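Local coordinates for tRNA nucleotidyl transferase-related protein (PDB 3H38) that acts as a class II CCA-adding enzyme, a magnesium-dependent nucleotidyltransferase that builds the 3' end of tRNA from CTP and ATP, at residues Leu47-Lys52 with Gln186-Arg191; Glu69-Phe74 with Ala88-Lys93; Leu179-Phe184 with Phe190-Thr195; Pro268-Asn273 with Val343-Ile348. One frame throughout, in Å; residues are numbered along the deposited sequence.

Interaction 1. Residues Leu47-Lys52 with Gln186-Arg191; sequences LLLGIK and QRFDFR
The ring of Phe188 receives Leu49 and Ile51, Ile51 at its edge and Leu49 obliquely. Ile51 CD1 lies near the ring plane, 4.3 Å from Phe188 CE1. Leu49 CD1 straddles one ring bond, at 3.7 Å from both Phe188 CD1 and Phe188 CE1, and the two side chains cross at about a right angle. One face carries the aliphatic part of Arg187, whose CD stands 3.4 Å above the plane of the Phe188 ring, offset toward the rim. Phe190 lies under the base of the same side chain: Phe188 CB sits over the centre of the Phe190 ring, 3.7 Å above its plane. Phe188 is the first residue past helix 177-187, and CG beside its backbone N (chi1 -41°) goes with a ring directed at the end of helix 42-49. That helix ends in a Schellman motif at Gly50, after which Ile51 follows Leu49 to the ring. Phe188 also touches Arg45 and Ile133. Both Arg45 and Arg187 bind nucleotide in complexes of this protein, so the contact borders the nucleotide pocket where the head domain meets the following helical region. No hydrogen bond spans the two segments and they bury 127 Å² in all; the chemistry is apolar, which implies cohesion through shape and contact, with little directional restraint on this seam.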
# COMPACT_ATOMS: atom_id res chain seq x y z
N LEU A 47 -4.35 -18.97 10.75
CA LEU A 47 -4.59 -20.38 11.07
C LEU A 47 -6.08 -20.63 11.31
O LEU A 47 -6.67 -21.55 10.73
CB LEU A 47 -3.75 -20.86 12.27
CG LEU A 47 -4.01 -22.31 12.74
CD1 LEU A 47 -3.52 -23.30 11.71
CD2 LEU A 47 -3.35 -22.59 14.08
N LEU A 48 -6.67 -19.82 12.18
CA LEU A 48 -8.07 -20.04 12.58
C LEU A 48 -9.04 -19.77 11.41
O LEU A 48 -10.07 -20.43 11.29
CB LEU A 48 -8.41 -19.20 13.81
CG LEU A 48 -7.66 -19.56 15.11
CD1 LEU A 48 -7.91 -18.55 16.19
CD2 LEU A 48 -8.04 -20.96 15.63
N LEU A 49 -8.71 -18.80 10.56
CA LEU A 49 -9.50 -18.54 9.34
C LEU A 49 -9.22 -19.56 8.25
O LEU A 49 -9.91 -19.60 7.24
CB LEU A 49 -9.24 -17.12 8.78
CG LEU A 49 -9.86 -16.02 9.63
CD1 LEU A 49 -9.36 -14.64 9.23
CD2 LEU A 49 -11.41 -16.10 9.62
N GLY A 50 -8.22 -20.40 8.47
CA GLY A 50 -7.80 -21.37 7.47
C GLY A 50 -7.19 -20.67 6.28
O GLY A 50 -7.46 -21.04 5.13
N ILE A 51 -6.36 -19.67 6.54
CA ILE A 51 -5.69 -18.90 5.50
C ILE A 51 -4.19 -19.13 5.55
O ILE A 51 -3.54 -18.81 6.54
CB ILE A 51 -5.95 -17.39 5.67
CG1 ILE A 51 -7.42 -17.08 5.37
CG2 ILE A 51 -5.01 -16.56 4.77
CD1 ILE A 51 -7.75 -15.58 5.49
N LYS A 52 -3.63 -19.65 4.48
CA LYS A 52 -2.23 -19.90 4.42
C LYS A 52 -1.45 -18.69 4.83
O LYS A 52 -1.76 -17.60 4.44
CB LYS A 52 -1.84 -20.29 3.01
CG LYS A 52 -1.04 -21.53 2.93
CD LYS A 52 0.38 -21.25 2.63
CE LYS A 52 0.68 -21.51 1.20
NZ LYS A 52 1.01 -20.30 0.41
N GLN A 186 -12.07 -4.46 5.16
CA GLN A 186 -12.27 -4.88 3.78
C GLN A 186 -11.46 -6.14 3.44
O GLN A 186 -11.85 -6.89 2.55
CB GLN A 186 -11.96 -3.77 2.74
CG GLN A 186 -12.45 -2.35 3.07
CD GLN A 186 -13.91 -2.31 3.49
OE1 GLN A 186 -14.74 -3.00 2.92
NE2 GLN A 186 -14.22 -1.49 4.50
N ARG A 187 -10.34 -6.38 4.12
CA ARG A 187 -9.48 -7.51 3.76
C ARG A 187 -10.07 -8.90 4.04
O ARG A 187 -9.84 -9.84 3.28
CB ARG A 187 -8.11 -7.39 4.41
CG ARG A 187 -7.30 -8.68 4.34
CD ARG A 187 -6.45 -8.81 5.57
NE ARG A 187 -5.07 -8.36 5.39
CZ ARG A 187 -4.01 -9.14 5.59
NH1 ARG A 187 -2.77 -8.66 5.42
NH2 ARG A 187 -4.17 -10.42 5.96
N PHE A 188 -10.80 -9.04 5.14
CA PHE A 188 -11.70 -10.17 5.34
C PHE A 188 -13.04 -9.54 5.09
O PHE A 188 -13.10 -8.35 4.78
CB PHE A 188 -11.59 -10.64 6.78
CG PHE A 188 -10.18 -10.65 7.28
CD1 PHE A 188 -9.33 -11.71 6.99
CD2 PHE A 188 -9.70 -9.59 8.02
CE1 PHE A 188 -8.01 -11.71 7.44
CE2 PHE A 188 -8.40 -9.58 8.47
CZ PHE A 188 -7.55 -10.64 8.18
N ASP A 189 -14.14 -10.25 5.22
CA ASP A 189 -15.37 -9.48 4.98
C ASP A 189 -15.95 -9.04 6.31
O ASP A 189 -17.03 -9.47 6.73
CB ASP A 189 -16.39 -10.24 4.12
CG ASP A 189 -17.51 -9.33 3.60
OD1 ASP A 189 -17.54 -8.13 3.96
OD2 ASP A 189 -18.36 -9.82 2.83
N PHE A 190 -15.21 -8.18 7.00
CA PHE A 190 -15.57 -7.92 8.39
C PHE A 190 -16.27 -6.63 8.60
O PHE A 190 -16.25 -5.76 7.74
CB PHE A 190 -14.36 -8.06 9.30
CG PHE A 190 -14.03 -9.48 9.61
CD1 PHE A 190 -13.14 -9.80 10.62
CD2 PHE A 190 -14.63 -10.49 8.90
CE1 PHE A 190 -12.84 -11.11 10.88
CE2 PHE A 190 -14.34 -11.79 9.16
CZ PHE A 190 -13.45 -12.11 10.14
N ARG A 191 -16.92 -6.52 9.75
CA ARG A 191 -17.55 -5.27 10.14
C ARG A 191 -16.92 -4.77 11.44
O ARG A 191 -16.50 -5.57 12.30
CB ARG A 191 -19.07 -5.45 10.30
CG ARG A 191 -19.46 -6.26 11.56
CD ARG A 191 -20.97 -6.44 11.67
NE ARG A 191 -21.45 -6.18 13.03
CZ ARG A 191 -21.75 -7.12 13.92
NH1 ARG A 191 -22.18 -6.77 15.13
NH2 ARG A 191 -21.63 -8.41 13.60

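Interaction 2. Residues Glu69-Phe74 with Ala88-Lys93; sequences EYAKRF and ASLFLK
Leu90, on strand 87-92 of the head domain's mixed sheet, projects onto the last turn of helix 64-72 and meets Ala71 and Lys72 there. Its two methyls divide the work. CD2 presses on the helix backbone, 3.6 Å from Lys72 CA, and also reaches the methyl of Ala71, with Leu90 CD2 4.2 Å from Ala71 CB. CD1 takes the root of the lysine chain, 3.7 Å from Lys72 CG. Both residues carry CG anti to their own backbone N (chi1 -167° for Leu90 and -162° for Lys72), and the two side chains cross at about a right angle; the lysine offers only its first methylenes while its far end leads away. This is helix-on-sheet packing within the nucleotidyltransferase fold. Strand 87-92 runs antiparallel between strands 97-102 and 77-80, and Ala88 extends the same line of contact to Leu65 and Ala68 of the helix. The intervening Ser89 instead hydrogen bonds through OG to His82 and to Asp99, a residue that binds magnesium in structures of this protein. At and just past the helix end, side chains of the same segment stack on one another. Phe74 CE1 stands 3.7 Å above one face of the Tyr70 ring, offset toward the rim, while Tyr70 CD1 lies 3.9 Å above the centre of the Arg73 guanidinium. Phe74 N bonds back to Ala71 O at 3.0 Å, and Tyr70 OH is hydrogen-bonded to Glu32.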
# COMPACT_ATOMS: atom_id res chain seq x y z
N GLU A 69 20.40 -16.78 19.84
CA GLU A 69 21.72 -17.36 19.90
C GLU A 69 21.67 -18.85 20.18
O GLU A 69 22.30 -19.65 19.52
CB GLU A 69 22.54 -16.66 20.98
CG GLU A 69 23.35 -15.47 20.48
CD GLU A 69 23.62 -14.43 21.54
OE1 GLU A 69 23.18 -14.59 22.69
OE2 GLU A 69 24.30 -13.43 21.26
N TYR A 70 20.90 -19.22 21.18
CA TYR A 70 20.70 -20.61 21.55
C TYR A 70 20.10 -21.40 20.40
O TYR A 70 20.58 -22.48 20.07
CB TYR A 70 19.76 -20.70 22.75
CG TYR A 70 19.64 -22.10 23.27
CD1 TYR A 70 20.71 -22.71 23.91
CD2 TYR A 70 18.47 -22.83 23.11
CE1 TYR A 70 20.62 -24.00 24.39
CE2 TYR A 70 18.37 -24.13 23.58
CZ TYR A 70 19.45 -24.70 24.23
OH TYR A 70 19.35 -25.99 24.70
N ALA A 71 19.03 -20.86 19.82
CA ALA A 71 18.39 -21.43 18.64
C ALA A 71 19.40 -21.62 17.52
O ALA A 71 19.39 -22.64 16.82
CB ALA A 71 17.24 -20.54 18.16
N LYS A 72 20.27 -20.64 17.33
CA LYS A 72 21.17 -20.65 16.20
C LYS A 72 22.05 -21.86 16.16
O LYS A 72 22.36 -22.33 15.11
CB LYS A 72 22.04 -19.41 16.14
CG LYS A 72 22.65 -19.18 14.78
CD LYS A 72 24.12 -18.95 14.84
CE LYS A 72 24.68 -18.77 13.46
NZ LYS A 72 25.34 -17.46 13.25
N ARG A 73 22.48 -22.36 17.30
CA ARG A 73 23.39 -23.47 17.29
C ARG A 73 22.77 -24.81 17.08
O ARG A 73 23.44 -25.82 17.20
CB ARG A 73 24.24 -23.52 18.53
CG ARG A 73 23.57 -23.28 19.79
CD ARG A 73 24.40 -23.87 20.85
NE ARG A 73 24.53 -22.99 21.99
CZ ARG A 73 24.50 -23.39 23.24
NH1 ARG A 73 24.37 -24.67 23.53
NH2 ARG A 73 24.62 -22.52 24.22
N PHE A 74 21.50 -24.83 16.76
CA PHE A 74 20.83 -26.09 16.49
C PHE A 74 20.08 -25.94 15.19
O PHE A 74 19.68 -26.92 14.57
CB PHE A 74 19.91 -26.48 17.64
CG PHE A 74 20.60 -26.51 18.97
CD1 PHE A 74 20.72 -25.37 19.73
CD2 PHE A 74 21.17 -27.68 19.44
CE1 PHE A 74 21.37 -25.39 20.96
CE2 PHE A 74 21.82 -27.71 20.66
CZ PHE A 74 21.93 -26.56 21.42
N ALA A 88 15.26 -9.91 16.85
CA ALA A 88 16.27 -10.64 16.11
C ALA A 88 15.55 -11.40 15.04
O ALA A 88 14.34 -11.60 15.12
CB ALA A 88 17.01 -11.59 17.04
N SER A 89 16.31 -11.82 14.03
CA SER A 89 15.78 -12.70 12.99
C SER A 89 16.82 -13.76 12.65
O SER A 89 17.97 -13.43 12.37
CB SER A 89 15.38 -11.89 11.77
OG SER A 89 14.37 -10.96 12.12
N LEU A 90 16.42 -15.02 12.64
CA LEU A 90 17.34 -16.05 12.24
C LEU A 90 16.93 -16.48 10.86
O LEU A 90 15.83 -16.93 10.63
CB LEU A 90 17.34 -17.21 13.20
CG LEU A 90 18.42 -18.28 13.16
CD1 LEU A 90 19.77 -17.76 12.90
CD2 LEU A 90 18.45 -19.03 14.40
N PHE A 91 17.85 -16.33 9.94
CA PHE A 91 17.65 -16.73 8.56
C PHE A 91 18.25 -18.10 8.33
O PHE A 91 19.47 -18.25 8.25
CB PHE A 91 18.32 -15.73 7.62
CG PHE A 91 17.74 -14.35 7.69
CD1 PHE A 91 16.70 -13.99 6.85
CD2 PHE A 91 18.23 -13.42 8.59
CE1 PHE A 91 16.15 -12.71 6.92
CE2 PHE A 91 17.69 -12.15 8.66
CZ PHE A 91 16.64 -11.79 7.82
N LEU A 92 17.39 -19.10 8.20
CA LEU A 92 17.84 -20.47 8.01
C LEU A 92 18.23 -20.74 6.56
O LEU A 92 17.52 -20.35 5.63
CB LEU A 92 16.75 -21.44 8.42
CG LEU A 92 16.16 -21.07 9.78
CD1 LEU A 92 15.03 -22.01 10.12
CD2 LEU A 92 17.27 -21.08 10.84
N LYS A 93 19.36 -21.42 6.37
CA LYS A 93 19.85 -21.74 5.04
C LYS A 93 18.80 -22.49 4.21
O LYS A 93 18.73 -22.31 2.99
CB LYS A 93 21.14 -22.55 5.14
CG LYS A 93 22.26 -21.82 5.87
CD LYS A 93 22.62 -20.52 5.16
CE LYS A 93 23.10 -20.79 3.74
NZ LYS A 93 23.73 -19.60 3.11

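Interaction 3. Residues Leu179-Phe184 with Phe190-Thr195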
# COMPACT_ATOMS: atom_id res chain seq x y z
N LEU A 179 -7.17 3.79 10.18
CA LEU A 179 -6.99 3.33 8.80
C LEU A 179 -6.85 1.81 8.78
O LEU A 179 -7.43 1.15 7.90
CB LEU A 179 -5.79 4.04 8.14
CG LEU A 179 -5.93 5.57 7.96
CD1 LEU A 179 -4.64 6.27 7.56
CD2 LEU A 179 -6.98 5.90 6.90
N ARG A 180 -6.11 1.27 9.75
CA ARG A 180 -5.91 -0.18 9.87
C ARG A 180 -7.21 -0.96 10.05
O ARG A 180 -7.36 -2.07 9.50
CB ARG A 180 -4.96 -0.52 11.01
CG ARG A 180 -3.52 -0.08 10.78
CD ARG A 180 -2.71 -0.20 12.02
NE ARG A 180 -2.60 -1.60 12.40
CZ ARG A 180 -1.65 -2.40 11.95
NH1 ARG A 180 -1.61 -3.69 12.33
NH2 ARG A 180 -0.72 -1.92 11.14
N ALA A 181 -8.14 -0.38 10.82
CA ALA A 181 -9.45 -1.02 11.02
C ALA A 181 -10.19 -1.16 9.70
O ALA A 181 -10.67 -2.24 9.35
CB ALA A 181 -10.29 -0.25 12.03
N ILE A 182 -10.26 -0.09 8.94
CA ILE A 182 -10.89 -0.17 7.64
C ILE A 182 -10.18 -1.22 6.80
O ILE A 182 -10.83 -2.08 6.18
CB ILE A 182 -10.89 1.21 6.94
CG1 ILE A 182 -11.86 2.15 7.65
CG2 ILE A 182 -11.22 1.08 5.46
CD1 ILE A 182 -11.34 3.55 7.74
N ARG A 183 -8.86 -1.20 6.79
CA ARG A 183 -8.12 -2.13 6.01
C ARG A 183 -8.40 -3.58 6.28
O ARG A 183 -8.56 -4.31 5.36
CB ARG A 183 -6.63 -1.88 6.07
CG ARG A 183 -5.85 -3.04 5.62
CD ARG A 183 -4.51 -2.67 5.16
NE ARG A 183 -3.75 -2.11 6.25
CZ ARG A 183 -2.90 -2.77 6.99
NH1 ARG A 183 -2.27 -2.19 7.97
NH2 ARG A 183 -2.67 -4.02 6.73
N PHE A 184 -8.44 -3.99 7.53
CA PHE A 184 -8.76 -5.38 7.86
C PHE A 184 -10.26 -5.62 7.71
O PHE A 184 -10.70 -6.74 7.50
CB PHE A 184 -8.29 -5.76 9.27
CG PHE A 184 -6.78 -5.77 9.46
CD1 PHE A 184 -6.17 -4.92 10.36
CD2 PHE A 184 -5.98 -6.67 8.78
CE1 PHE A 184 -4.79 -4.94 10.55
CE2 PHE A 184 -4.61 -6.70 8.97
CZ PHE A 184 -4.01 -5.83 9.86
N PHE A 190 -15.21 -8.18 7.00
CA PHE A 190 -15.57 -7.92 8.39
C PHE A 190 -16.27 -6.63 8.60
O PHE A 190 -16.25 -5.76 7.74
CB PHE A 190 -14.36 -8.06 9.30
CG PHE A 190 -14.03 -9.48 9.61
CD1 PHE A 190 -13.14 -9.80 10.62
CD2 PHE A 190 -14.63 -10.49 8.90
CE1 PHE A 190 -12.84 -11.11 10.88
CE2 PHE A 190 -14.34 -11.79 9.16
CZ PHE A 190 -13.45 -12.11 10.14
N ARG A 191 -16.92 -6.52 9.75
CA ARG A 191 -17.55 -5.27 10.14
C ARG A 191 -16.92 -4.77 11.44
O ARG A 191 -16.50 -5.57 12.30
CB ARG A 191 -19.07 -5.45 10.30
CG ARG A 191 -19.46 -6.26 11.56
CD ARG A 191 -20.97 -6.44 11.67
NE ARG A 191 -21.45 -6.18 13.03
CZ ARG A 191 -21.75 -7.12 13.92
NH1 ARG A 191 -22.18 -6.77 15.13
NH2 ARG A 191 -21.63 -8.41 13.60
N ILE A 192 -16.84 -3.46 11.58
CA ILE A 192 -16.39 -2.85 12.83
C ILE A 192 -17.53 -2.81 13.84
O ILE A 192 -18.54 -2.12 13.63
CB ILE A 192 -15.80 -1.45 12.58
CG1 ILE A 192 -14.50 -1.58 11.78
CG2 ILE A 192 -15.57 -0.70 13.92
CD1 ILE A 192 -14.07 -0.32 11.00
N GLU A 193 -17.39 -3.55 14.92
CA GLU A 193 -18.50 -3.67 15.86
C GLU A 193 -18.85 -2.31 16.41
O GLU A 193 -17.99 -1.41 16.49
CB GLU A 193 -18.19 -4.67 16.97
CG GLU A 193 -17.07 -4.28 17.93
CD GLU A 193 -17.60 -3.52 19.12
OE1 GLU A 193 -18.84 -3.52 19.33
OE2 GLU A 193 -16.78 -2.93 19.87
N GLU A 194 -20.09 -2.14 16.79
CA GLU A 194 -20.64 -0.90 17.26
C GLU A 194 -19.79 -0.04 18.13
O GLU A 194 -19.54 1.09 17.83
CB GLU A 194 -21.91 -1.17 18.00
CG GLU A 194 -22.92 -0.12 17.89
CD GLU A 194 -24.27 -0.61 18.36
OE1 GLU A 194 -24.42 -0.88 19.55
OE2 GLU A 194 -25.18 -0.74 17.52
N THR A 195 -19.41 -0.57 19.26
CA THR A 195 -18.64 0.19 20.24
C THR A 195 -17.34 0.74 19.65
O THR A 195 -17.05 1.94 19.76
CB THR A 195 -18.32 -0.63 21.47
OG1 THR A 195 -19.55 -1.16 21.99
CG2 THR A 195 -17.60 0.24 22.51
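Ile192 reaches Ala181 with the tip of its longer branch, and this is the close part of the contact: Ile192 CD1 is 3.9 Å from Ala181 CB and 4.2 Å from Ala181 C. The same methyl lies 4.3 Å from Ile182 N, so beyond the alanine methyl it also approaches the helix backbone. With CG1 beside the backbone N (chi1 -67°) and the chain then nearly extended, the branch extends to the helix at Ala181, whose single methyl permits the close approach. One turn further on the fit is slacker, with Phe190 CB 4.3 Å from Phe184 O and the Phe184 ring leading away. The outer side is formed by Arg191, whose CB is directed away from the helix, and by exposed Glu194 and Thr195. Between these, buried Glu193 is the N-cap of helix 194-205. Its OE1 accepts from Thr195 N at 3.0 Å, from well above the carboxylate plane (58°), and its OE2 accepts from Thr196 N. Arg180 and Arg183, both nucleotide-binding in complexes of this protein, share Glu220 in salt bridges, and Arg180 also pairs with Asp130. After helix 177-187 the chain turns through a short loop into strand 191-192, which pairs in parallel with strand 162-163; Ile163 touches Phe184, Phe190 and Ile192, while helices 214-225 and 230-239 pack on other sides of the helix.

Interaction 4. Residues Pro268-Asn273 with Val343-Ile348; sequences PWVEEN and VSNETI
Val270 meets Ile348 with CG2 and Asn345 with CG1. Val270 CG2 lies 3.9 Å from Ile348 CG2, a branch methyl, and the two side chains pass at a slant. CG1, anti to the backbone N (chi1 172°), is directed to the first turn of helix 345-352, with Val270 CG1 4.1 Å from Asn345 O and 4.3 Å from Asn345 CB. Asn345 and Ile348 stand three residues apart, hence on one helix face, which lets a single valine touch both. Around this first shell, Val277 packs on Val270 and Asn345, and Leu367 of helix 357-371 touches Ile348. The start of helix 345-352 is set by Ser344 at the N-cap, whose OG accepts from Thr347 N at 2.8 Å with an N-H...O angle of 158°. On the other segment, Asn273 ND2 donates to Trp269 O at 2.7 Å, nearly straight at 162°, bracing the turn that contains Val270. The same ND2 lies 3.4 Å above the centre of the Trp269 ring, which also makes a cation-pi contact with Lys364. Farther out, Glu346 accepts from Asp278 N. The site is helix-to-helix packing in the all-helical C-terminal part, away from the nucleotide and magnesium sites. The polar bonds run within each segment or to residues outside the pair and fix each backbone separately, so the seam itself, 130 Å² in all, is van der Waals contact.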
# COMPACT_ATOMS: atom_id res chain seq x y z
N PRO A 268 -4.45 -1.25 -13.68
CA PRO A 268 -3.67 -2.44 -14.04
C PRO A 268 -3.35 -2.45 -15.53
O PRO A 268 -2.28 -2.93 -15.92
CB PRO A 268 -4.61 -3.60 -13.68
CG PRO A 268 -5.81 -2.97 -12.98
CD PRO A 268 -5.87 -1.57 -13.47
N TRP A 269 -4.26 -1.92 -16.35
CA TRP A 269 -4.01 -1.75 -17.78
C TRP A 269 -2.81 -0.83 -18.00
O TRP A 269 -2.28 -0.75 -19.09
CB TRP A 269 -5.23 -1.14 -18.47
CG TRP A 269 -5.14 -1.02 -19.98
CD1 TRP A 269 -5.74 -1.84 -20.90
CD2 TRP A 269 -4.43 -0.03 -20.75
NE1 TRP A 269 -5.45 -1.43 -22.17
CE2 TRP A 269 -4.64 -0.32 -22.11
CE3 TRP A 269 -3.63 1.06 -20.41
CZ2 TRP A 269 -4.10 0.45 -23.13
CZ3 TRP A 269 -3.09 1.82 -21.43
CH2 TRP A 269 -3.32 1.51 -22.78
N VAL A 270 -2.38 -0.13 -16.95
CA VAL A 270 -1.26 0.79 -17.06
C VAL A 270 0.02 0.14 -16.57
O VAL A 270 1.09 0.36 -17.13
CB VAL A 270 -1.48 2.09 -16.26
CG1 VAL A 270 -0.20 2.92 -16.26
CG2 VAL A 270 -2.63 2.89 -16.84
N GLU A 271 -0.10 -0.63 -15.50
CA GLU A 271 1.03 -1.41 -14.99
C GLU A 271 1.37 -2.46 -16.05
O GLU A 271 2.51 -2.92 -16.15
CB GLU A 271 0.68 -2.09 -13.67
CG GLU A 271 0.39 -1.14 -12.53
CD GLU A 271 0.28 -1.85 -11.19
OE1 GLU A 271 0.98 -1.44 -10.23
OE2 GLU A 271 -0.50 -2.82 -11.10
N GLU A 272 0.33 -2.83 -16.80
CA GLU A 272 0.41 -3.74 -17.93
C GLU A 272 1.13 -3.21 -19.15
O GLU A 272 2.05 -3.80 -19.64
CB GLU A 272 -1.03 -4.06 -18.33
CG GLU A 272 -1.27 -5.13 -19.38
CD GLU A 272 -2.75 -5.21 -19.80
OE1 GLU A 272 -3.04 -5.02 -21.01
OE2 GLU A 272 -3.64 -5.47 -18.95
N ASN A 273 0.76 -2.05 -19.61
CA ASN A 273 1.33 -1.49 -20.82
C ASN A 273 2.50 -0.53 -20.58
O ASN A 273 3.25 -0.22 -21.51
CB ASN A 273 0.23 -0.83 -21.67
CG ASN A 273 -0.82 -1.84 -22.18
OD1 ASN A 273 -0.73 -2.33 -23.31
ND2 ASN A 273 -1.80 -2.17 -21.34
N VAL A 343 5.12 11.75 -19.77
CA VAL A 343 4.56 11.94 -18.45
C VAL A 343 4.67 10.68 -17.63
O VAL A 343 4.86 9.57 -18.16
CB VAL A 343 3.07 12.35 -18.54
CG1 VAL A 343 2.92 13.68 -19.30
CG2 VAL A 343 2.24 11.24 -19.22
N SER A 344 4.55 10.85 -16.32
CA SER A 344 4.58 9.73 -15.39
C SER A 344 3.41 8.79 -15.65
O SER A 344 2.34 9.21 -16.08
CB SER A 344 4.49 10.24 -13.96
OG SER A 344 3.16 10.60 -13.63
N ASN A 345 3.63 7.51 -15.39
CA ASN A 345 2.55 6.54 -15.35
C ASN A 345 1.39 7.03 -14.50
O ASN A 345 0.23 6.78 -14.81
CB ASN A 345 3.05 5.23 -14.75
CG ASN A 345 3.95 4.48 -15.70
OD1 ASN A 345 4.25 3.31 -15.47
ND2 ASN A 345 4.40 5.15 -16.77
N GLU A 346 1.71 7.71 -13.40
CA GLU A 346 0.68 8.17 -12.48
C GLU A 346 -0.22 9.20 -13.15
O GLU A 346 -1.44 9.17 -12.98
CB GLU A 346 1.31 8.70 -11.18
CG GLU A 346 1.87 7.60 -10.28
CD GLU A 346 3.15 6.99 -10.82
OE1 GLU A 346 3.98 7.72 -11.39
OE2 GLU A 346 3.34 5.76 -10.68
N THR A 347 0.40 10.10 -13.91
CA THR A 347 -0.33 11.10 -14.67
C THR A 347 -1.25 10.41 -15.67
O THR A 347 -2.34 10.88 -15.96
CB THR A 347 0.63 12.04 -15.44
OG1 THR A 347 1.29 12.91 -14.52
CG2 THR A 347 -0.15 12.88 -16.46
N ILE A 348 -0.79 9.29 -16.20
CA ILE A 348 -1.57 8.57 -17.19
C ILE A 348 -2.84 8.09 -16.54
O ILE A 348 -3.94 8.40 -17.00
CB ILE A 348 -0.79 7.37 -17.78
CG1 ILE A 348 0.21 7.85 -18.83
CG2 ILE A 348 -1.74 6.35 -18.36
CD1 ILE A 348 0.96 6.74 -19.50

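How the interactions relate
The chain is the C-terminal portion of a longer protein, holding the head domain and the helical region that follows. From the N terminus, residues 47-52 open interaction 1, whose long loop closes only at 186-191. Interaction 2 lies wholly within that loop, a short closure joining helix 64-72 to strand 87-92. Interaction 3 opens at 179-184, before interaction 1 closes, and the two end on the same stretch, sharing Phe190 and Arg191. Together they tie helix 42-49, helix 177-187 and strand 191-192 at the head-to-helical junction. Interaction 4 follows in series, linking helices 254-274 and 345-352; its centre is about 43 Å from that of interaction 2, across the chain's centre.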